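Local coordinates for protein RsfP (Uncultured bacterium, PDB 4GLJ) that probably cleaves methylthioadenosine with phosphate, as a methylthioadenosine phosphorylase of the phosphorylase superfamily, and binds the dye rhodamine B, at residues D110-Q116 / Q164-T170. Residues are numbered along the deposited sequence; the frame is centred on the assembly and turned at random.
Sequences DMVIPDQ and QCHAKAT
Strands 111-114 and 165-167 run parallel, their axes 4.5 Å apart at 14°, in the register Met111-Cys165, Val112-His166, Ile113-Ala167. The ladder is Met111 N to Gln164 O (3.0 Å), His166 N to Met111 O (2.9 Å) and Ile113 N to His166 O (2.8 Å), closing with a weak Lys168 N to Ile113 O bond (3.2 Å, 126° at the hydrogen). Asp110, chi1 m (-74°), spreads its carboxylate at the start of the pair: OD1 accepts Gln164 N at 2.9 Å, and OD2 accepts His166 NE2 at 2.9 Å, for which His166 takes chi1 m and chi2 -100°; Lys107 N also donates to OD2. On the opposite sheet face from His166, Cys165 in rotamer t places SG 3.7 Å from CG1 of Ile113 (m, m), while the extended m,t,t chain of Met111 runs off to Val252 of helix 237-263. Both chains then turn a corner. Lys168 is left-handed (phi/psi 62/52), and the pairing resumes with Ala169 O accepting Asp115 N (2.8 Å) and Gln116 N (3.1 Å), the Gln116-Thr170 pair having a CA-CA distance of 4.5 Å. Val112 CG1 (chi1 t) meets Ala169 CB at 3.5 Å, and Asp115, chi1 p, directs OD1 to a water (2.7 Å) that Thr170 OG1 also contacts (2.9 Å). Gln116 NE2 binds Ala140 O, its OE1 Ala183 N of a second subunit. With strand 213-221 antiparallel on the far side of 111-119 and helix 145-157 covering Cys165 and Ile113, this is a bent parallel strand pair in the mixed central sheet of the phosphorylase-superfamily alpha/beta fold.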
loop_
_atom_site.group_PDB
_atom_site.type_symbol
_atom_site.label_atom_id
_atom_site.label_comp_id
_atom_site.label_asym_id
_atom_site.label_seq_id
_atom_site.Cartn_x
_atom_site.Cartn_y
_atom_site.Cartn_z
ATOM N N ASP A 110 -22.880 -18.580 -5.974
ATOM C CA ASP A 110 -22.302 -19.429 -4.952
ATOM C C ASP A 110 -22.006 -18.559 -3.736
ATOM O O ASP A 110 -21.845 -17.284 -3.834
ATOM C CB ASP A 110 -20.998 -20.058 -5.389
ATOM C CG ASP A 110 -21.173 -21.196 -6.394
ATOM O OD1 ASP A 110 -22.328 -21.638 -6.682
ATOM O OD2 ASP A 110 -20.090 -21.613 -6.929
ATOM N N MET A 111 -21.902 -19.230 -2.589
ATOM C CA MET A 111 -21.276 -18.594 -1.411
ATOM C C MET A 111 -19.972 -19.262 -1.073
ATOM O O MET A 111 -19.733 -20.420 -1.465
ATOM C CB MET A 111 -22.223 -18.600 -0.221
ATOM C CG MET A 111 -23.639 -18.128 -0.620
ATOM S SD MET A 111 -24.680 -17.921 0.843
ATOM C CE MET A 111 -26.282 -17.586 0.111
ATOM N N VAL A 112 -19.140 -18.504 -0.370
ATOM C CA VAL A 112 -17.811 -18.894 -0.050
ATOM C C VAL A 112 -17.602 -18.487 1.411
ATOM O O VAL A 112 -17.924 -17.368 1.848
ATOM C CB VAL A 112 -16.770 -18.198 -0.972
ATOM C CG1 VAL A 112 -15.365 -18.623 -0.565
ATOM C CG2 VAL A 112 -16.996 -18.637 -2.436
ATOM N N ILE A 113 -17.062 -19.423 2.176
ATOM C CA ILE A 113 -16.705 -19.117 3.580
ATOM C C ILE A 113 -15.163 -19.170 3.670
ATOM O O ILE A 113 -14.567 -20.236 3.851
ATOM C CB ILE A 113 -17.290 -20.191 4.591
ATOM C CG1 ILE A 113 -18.773 -20.454 4.298
ATOM C CG2 ILE A 113 -17.039 -19.778 6.057
ATOM C CD1 ILE A 113 -19.582 -19.205 4.323
ATOM N N PRO A 114 -14.524 -18.046 3.505
ATOM C CA PRO A 114 -13.034 -18.117 3.437
ATOM C C PRO A 114 -12.430 -18.441 4.795
ATOM O O PRO A 114 -13.093 -18.260 5.855
ATOM C CB PRO A 114 -12.656 -16.686 2.995
ATOM C CG PRO A 114 -13.820 -15.835 3.471
ATOM C CD PRO A 114 -15.036 -16.714 3.178
ATOM N N ASP A 115 -11.222 -19.017 4.790
ATOM C CA ASP A 115 -10.563 -19.215 6.042
ATOM C C ASP A 115 -9.325 -18.304 6.088
ATOM O O ASP A 115 -8.714 -18.167 7.152
ATOM C CB ASP A 115 -10.197 -20.706 6.244
ATOM C CG ASP A 115 -9.191 -21.218 5.205
ATOM O OD1 ASP A 115 -9.132 -20.728 4.054
ATOM O OD2 ASP A 115 -8.426 -22.124 5.538
ATOM N N GLN A 116 -8.956 -17.658 4.952
ATOM C CA GLN A 116 -7.748 -16.841 5.000
ATOM C C GLN A 116 -8.053 -15.537 4.324
ATOM O O GLN A 116 -9.051 -15.415 3.580
ATOM C CB GLN A 116 -6.564 -17.572 4.305
ATOM C CG GLN A 116 -5.840 -18.607 5.227
ATOM C CD GLN A 116 -5.235 -17.889 6.473
ATOM O OE1 GLN A 116 -4.816 -16.754 6.360
ATOM N NE2 GLN A 116 -5.269 -18.534 7.650
ATOM N N GLN A 164 -23.733 -23.369 -4.789
ATOM C CA GLN A 164 -23.242 -24.191 -3.714
ATOM C C GLN A 164 -22.416 -23.318 -2.799
ATOM O O GLN A 164 -22.215 -22.156 -3.117
ATOM C CB GLN A 164 -22.443 -25.369 -4.237
ATOM C CG GLN A 164 -21.206 -25.036 -5.019
ATOM C CD GLN A 164 -20.594 -26.315 -5.644
ATOM O OE1 GLN A 164 -20.393 -27.308 -4.950
ATOM N NE2 GLN A 164 -20.313 -26.286 -6.964
ATOM N N CYS A 165 -21.941 -23.858 -1.675
ATOM C CA CYS A 165 -21.125 -23.111 -0.748
ATOM C C CYS A 165 -19.749 -23.792 -0.686
ATOM O O CYS A 165 -19.671 -25.054 -0.579
ATOM C CB CYS A 165 -21.780 -23.163 0.656
ATOM S SG CYS A 165 -20.924 -22.140 1.869
ATOM N N HIS A 166 -18.687 -23.011 -0.723
ATOM C CA HIS A 166 -17.335 -23.490 -0.683
ATOM C C HIS A 166 -16.673 -23.018 0.562
ATOM O O HIS A 166 -16.799 -21.863 0.908
ATOM C CB HIS A 166 -16.557 -22.966 -1.872
ATOM C CG HIS A 166 -17.248 -23.139 -3.184
ATOM N ND1 HIS A 166 -16.958 -24.113 -4.018
ATOM C CD2 HIS A 166 -18.224 -22.397 -3.790
ATOM C CE1 HIS A 166 -17.718 -24.015 -5.094
ATOM N NE2 HIS A 166 -18.487 -22.965 -4.956
ATOM N N ALA A 167 -15.955 -23.875 1.272
ATOM C CA ALA A 167 -15.205 -23.366 2.453
ATOM C C ALA A 167 -13.720 -23.373 2.149
ATOM O O ALA A 167 -13.333 -23.916 1.135
ATOM C CB ALA A 167 -15.506 -24.251 3.665
ATOM N N LYS A 168 -12.888 -22.871 3.048
ATOM C CA LYS A 168 -11.425 -22.941 2.948
ATOM C C LYS A 168 -10.834 -22.203 1.721
ATOM O O LYS A 168 -10.005 -22.748 0.983
ATOM C CB LYS A 168 -10.863 -24.358 2.965
ATOM C CG LYS A 168 -11.371 -25.257 4.096
ATOM C CD LYS A 168 -11.341 -24.578 5.477
ATOM C CE LYS A 168 -11.921 -25.470 6.591
ATOM N NZ LYS A 168 -11.961 -26.891 6.163
ATOM N N ALA A 169 -11.224 -20.971 1.571
ATOM C CA ALA A 169 -10.782 -20.078 0.481
ATOM C C ALA A 169 -10.026 -18.861 1.051
ATOM O O ALA A 169 -10.127 -18.539 2.276
ATOM C CB ALA A 169 -12.032 -19.582 -0.277
ATOM N N THR A 170 -9.232 -18.224 0.193
ATOM C CA THR A 170 -8.509 -17.002 0.566
ATOM C C THR A 170 -9.140 -15.763 -0.066
ATOM O O THR A 170 -9.311 -15.748 -1.295
ATOM C CB THR A 170 -7.038 -17.089 0.147
ATOM O OG1 THR A 170 -6.452 -18.124 0.918
ATOM C CG2 THR A 170 -6.330 -15.765 0.458
HETATM O O HOH W 1 -21.301 -23.812 -8.251
HETATM O O HOH W 2 -7.307 -20.596 2.091
#